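PDB 3ORF: dihydropteridine reductase from Dictyostelium discoideum, which catalyses the NADH- or NADPH-dependent reduction of quinonoid dihydropteridines to their tetrahydro forms, probably supplying the tetrahydrobiopterin cofactor of the aromatic amino acid hydroxylases. Local coordinates for residues S31-A36 with T211-V216. Residues are numbered along the deposited sequence; the frame is centred on the assembly and turned at random.
Sequences SGALGA and TPLSEV. With NAD (nicotinamide-adenine-dinucleotide), chain E.
Leu34 and Leu213 carry this contact, each at the start of its own helix and each offering a methyl to the other, Leu34 CD1 lying 4.0 Å from Leu213 CD2. With CG anti to the backbone N (chi1 173°), Leu34 carries CD1 on to Val216, whose CG1 it meets at 3.7 Å, the two side chains crossing at about a right angle. The branched valine suits this place, presenting a methyl while staying short. Leu213 divides its fork: CD2 goes to Leu34, while CD1 rests against the backbone of Ala33, 3.7 Å from Ala33 O, and close to its CB. An alanine in place of Leu213 would probably open a gap beside Leu34 CD1 and take the cover from Ala33.

Those two residues of the 31-36 segment also hold the cofactor. Ala33 N donates to O2A of NAD at 2.9 Å and Leu34 N to O2N at 3.0 Å, the latter almost straight (178°). The N-terminus of helix 33-44 thus grips the diphosphate, as in Rossmann folds with a glycine-rich strand-turn-helix. At the N-cap, Gly32 lets NAD come close, its CA 3.2 Å from O5B, where a CB would clash. Leu213 also touches Glu37 of helix 33-44 and, like Val216, Leu193 in a loop; Val216 further packs on Phe239 of strand 236-242, so helix 213-225 bridges the cofactor-binding helix and that strand.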
ATOM      1  N   SER A  31      15.575   5.141  16.285  1.00 32.04           N
ATOM      2  CA  SER A  31      16.718   6.075  16.246  1.00 34.15           C
ATOM      3  C   SER A  31      16.436   7.318  15.442  1.00 33.81           C
ATOM      4  O   SER A  31      17.300   8.218  15.421  1.00 33.73           O
ATOM      5  CB  SER A  31      17.948   5.429  15.633  1.00 35.44           C
ATOM      6  OG  SER A  31      18.374   4.333  16.447  1.00 42.58           O
ATOM      7  N   GLY A  32      15.261   7.378  14.777  1.00 31.65           N
ATOM      8  CA  GLY A  32      14.894   8.555  13.953  1.00 30.07           C
ATOM      9  C   GLY A  32      14.609   9.753  14.829  1.00 29.16           C
ATOM     10  O   GLY A  32      14.648   9.623  16.060  1.00 30.85           O
ATOM     11  N   ALA A  33      14.276  10.898  14.252  1.00 29.30           N
ATOM     12  CA  ALA A  33      13.973  12.064  15.084  1.00 29.89           C
ATOM     13  C   ALA A  33      12.784  11.802  16.023  1.00 29.73           C
ATOM     14  O   ALA A  33      12.861  11.985  17.252  1.00 29.69           O
ATOM     15  CB  ALA A  33      13.705  13.264  14.213  1.00 29.51           C
ATOM     16  N   LEU A  34      11.658  11.367  15.470  1.00 28.55           N
ATOM     17  CA  LEU A  34      10.480  11.138  16.318  1.00 27.15           C
ATOM     18  C   LEU A  34      10.729   9.980  17.276  1.00 27.69           C
ATOM     19  O   LEU A  34      10.432  10.080  18.476  1.00 26.65           O
ATOM     20  CB  LEU A  34       9.210  10.869  15.461  1.00 27.29           C
ATOM     21  CG  LEU A  34       7.977  10.446  16.267  1.00 27.30           C
ATOM     22  CD1 LEU A  34       7.496  11.578  17.279  1.00 22.81           C
ATOM     23  CD2 LEU A  34       6.944  10.012  15.284  1.00 26.57           C
ATOM     24  N   GLY A  35      11.255   8.886  16.710  1.00 28.04           N
ATOM     25  CA  GLY A  35      11.470   7.659  17.433  1.00 27.57           C
ATOM     26  C   GLY A  35      12.354   7.913  18.647  1.00 30.43           C
ATOM     27  O   GLY A  35      12.042   7.437  19.765  1.00 29.45           O
ATOM     28  N   ALA A  36      13.426   8.697  18.454  1.00 30.37           N
ATOM     29  CA  ALA A  36      14.331   9.024  19.591  1.00 33.59           C
ATOM     30  C   ALA A  36      13.697   9.972  20.613  1.00 34.54           C
ATOM     31  O   ALA A  36      14.030   9.893  21.808  1.00 37.24           O
ATOM     32  CB  ALA A  36      15.722   9.585  19.108  1.00 32.84           C
ATOM     33  N   THR A 211       4.312  20.673  14.667  1.00 24.70           N
ATOM     34  CA  THR A 211       4.164  20.042  15.955  1.00 25.22           C
ATOM     35  C   THR A 211       5.538  19.654  16.551  1.00 25.91           C
ATOM     36  O   THR A 211       6.305  18.971  15.933  1.00 25.56           O
ATOM     37  CB  THR A 211       3.254  18.796  15.904  1.00 24.23           C
ATOM     38  OG1 THR A 211       2.076  19.071  15.115  1.00 23.93           O
ATOM     39  CG2 THR A 211       2.826  18.411  17.321  1.00 22.97           C
ATOM     40  N   PRO A 212       5.835  20.114  17.773  1.00 27.83           N
ATOM     41  CA  PRO A 212       7.045  19.638  18.465  1.00 27.78           C
ATOM     42  C   PRO A 212       6.966  18.136  18.752  1.00 27.66           C
ATOM     43  O   PRO A 212       5.915  17.653  19.177  1.00 28.33           O
ATOM     44  CB  PRO A 212       7.018  20.416  19.781  1.00 29.02           C
ATOM     45  CG  PRO A 212       6.228  21.708  19.408  1.00 30.26           C
ATOM     46  CD  PRO A 212       5.107  21.104  18.576  1.00 26.43           C
ATOM     47  N   LEU A 213       8.069  17.419  18.533  1.00 25.86           N
ATOM     48  CA  LEU A 213       8.069  15.970  18.683  1.00 26.13           C
ATOM     49  C   LEU A 213       7.653  15.570  20.135  1.00 26.50           C
ATOM     50  O   LEU A 213       6.965  14.545  20.350  1.00 25.19           O
ATOM     51  CB  LEU A 213       9.454  15.437  18.298  1.00 24.71           C
ATOM     52  CG  LEU A 213       9.850  15.723  16.850  1.00 27.38           C
ATOM     53  CD1 LEU A 213      11.274  15.292  16.643  1.00 33.58           C
ATOM     54  CD2 LEU A 213       8.979  15.021  15.887  1.00 24.62           C
ATOM     55  N   SER A 214       8.002  16.426  21.122  1.00 28.02           N
ATOM     56  CA  SER A 214       7.718  16.137  22.514  1.00 30.07           C
ATOM     57  C   SER A 214       6.224  16.185  22.703  1.00 30.68           C
ATOM     58  O   SER A 214       5.746  15.569  23.605  1.00 32.75           O
ATOM     59  CB  SER A 214       8.425  17.136  23.472  1.00 32.40           C
ATOM     60  OG  SER A 214       7.843  18.432  23.379  1.00 34.49           O
ATOM     61  N   GLU A 215       5.460  16.881  21.850  1.00 30.36           N
ATOM     62  CA  GLU A 215       3.995  16.827  22.029  1.00 31.37           C
ATOM     63  C   GLU A 215       3.488  15.529  21.476  1.00 28.79           C
ATOM     64  O   GLU A 215       2.555  14.971  21.982  1.00 28.55           O
ATOM     65  CB  GLU A 215       3.229  17.996  21.399  1.00 31.27           C
ATOM     66  CG  GLU A 215       3.672  19.324  21.884  1.00 38.41           C
ATOM     67  CD  GLU A 215       2.689  20.467  21.542  1.00 44.14           C
ATOM     68  OE1 GLU A 215       1.520  20.202  21.225  1.00 50.17           O
ATOM     69  OE2 GLU A 215       3.082  21.643  21.639  1.00 49.55           O
ATOM     70  N   VAL A 216       4.094  15.035  20.420  1.00 27.39           N
ATOM     71  CA  VAL A 216       3.705  13.691  20.025  1.00 26.10           C
ATOM     72  C   VAL A 216       3.949  12.633  21.133  1.00 25.51           C
ATOM     73  O   VAL A 216       3.071  11.847  21.490  1.00 25.72           O
ATOM     74  CB  VAL A 216       4.356  13.339  18.645  1.00 25.76           C
ATOM     75  CG1 VAL A 216       3.895  11.941  18.244  1.00 21.96           C
ATOM     76  CG2 VAL A 216       3.914  14.433  17.662  1.00 21.73           C
TER
HETATM   77  PA  NAD E 901      13.696  10.018  10.349  1.00 34.60           P
HETATM   78  O1A NAD E 901      14.215   9.808   8.973  1.00 37.00           O
HETATM   79  O2A NAD E 901      14.489  10.770  11.360  1.00 32.27           O
HETATM   80  O5B NAD E 901      13.570   8.526  11.022  1.00 35.20           O
HETATM   81  C5B NAD E 901      12.993   7.389  10.491  1.00 35.50           C
HETATM   82  C4B NAD E 901      13.714   6.201  11.153  1.00 35.46           C
HETATM   83  O4B NAD E 901      13.135   5.001  10.563  1.00 36.35           O
HETATM   84  C3B NAD E 901      15.205   6.195  10.719  1.00 36.75           C
HETATM   85  O3B NAD E 901      15.991   5.807  11.821  1.00 36.88           O
HETATM   86  C2B NAD E 901      15.318   5.027   9.761  1.00 38.45           C
HETATM   87  O2B NAD E 901      16.590   4.370   9.883  1.00 40.13           O
HETATM   88  C1B NAD E 901      14.209   4.101  10.301  1.00 38.25           C
HETATM   89  N9A NAD E 901      13.634   3.159   9.301  1.00 38.27           N
HETATM   90  C8A NAD E 901      13.382   3.461   8.001  1.00 36.75           C
HETATM   91  N7A NAD E 901      12.814   2.376   7.452  1.00 40.02           N
HETATM   92  C5A NAD E 901      12.739   1.374   8.381  1.00 38.71           C
HETATM   93  C6A NAD E 901      12.257   0.028   8.391  1.00 38.64           C
HETATM   94  N6A NAD E 901      11.800  -0.568   7.262  1.00 37.52           N
HETATM   95  N1A NAD E 901      12.307  -0.696   9.546  1.00 37.07           N
HETATM   96  C2A NAD E 901      12.821  -0.158  10.644  1.00 33.82           C
HETATM   97  N3A NAD E 901      13.280   1.111  10.659  1.00 33.58           N
HETATM   98  C4A NAD E 901      13.279   1.888   9.554  1.00 35.47           C
HETATM   99  O3  NAD E 901      12.233  10.567  10.149  1.00 31.68           O
HETATM  100  PN  NAD E 901      11.315  11.322  11.122  1.00 39.18           P
HETATM  101  O1N NAD E 901      11.448  12.748  10.683  1.00 41.13           O
HETATM  102  O2N NAD E 901      11.457  10.865  12.566  1.00 36.14           O
HETATM  103  O5D NAD E 901       9.819  10.870  10.684  1.00 42.49           O
HETATM  104  C5D NAD E 901       9.083   9.854  11.378  1.00 50.66           C
HETATM  105  C4D NAD E 901       7.801   9.496  10.601  1.00 55.69           C
HETATM  106  O4D NAD E 901       7.139  10.712  10.162  1.00 59.36           O
HETATM  107  C3D NAD E 901       7.972   8.657   9.329  1.00 56.37           C
HETATM  108  O3D NAD E 901       7.043   7.524   9.459  1.00 53.22           O
HETATM  109  C2D NAD E 901       7.515   9.579   8.190  1.00 59.37           C
HETATM  110  O2D NAD E 901       6.965   8.735   7.166  1.00 58.46           O
HETATM  111  C1D NAD E 901       6.396  10.303   8.971  1.00 60.63           C
HETATM  112  N1N NAD E 901       5.438  11.428   8.561  1.00 62.96           N
HETATM  113  C2N NAD E 901       5.765  12.856   8.570  1.00 63.57           C
HETATM  114  C3N NAD E 901       4.735  13.781   8.176  1.00 61.26           C
HETATM  115  C7N NAD E 901       4.921  15.323   8.148  1.00 55.51           C
HETATM  116  O7N NAD E 901       4.500  15.977   7.176  1.00 56.55           O
HETATM  117  N7N NAD E 901       5.483  15.841   9.261  1.00 38.14           N
HETATM  118  C4N NAD E 901       3.447  13.312   7.822  1.00 63.76           C
HETATM  119  C5N NAD E 901       3.146  11.945   7.852  1.00 62.21           C
HETATM  120  C6N NAD E 901       4.123  11.031   8.212  1.00 59.60           C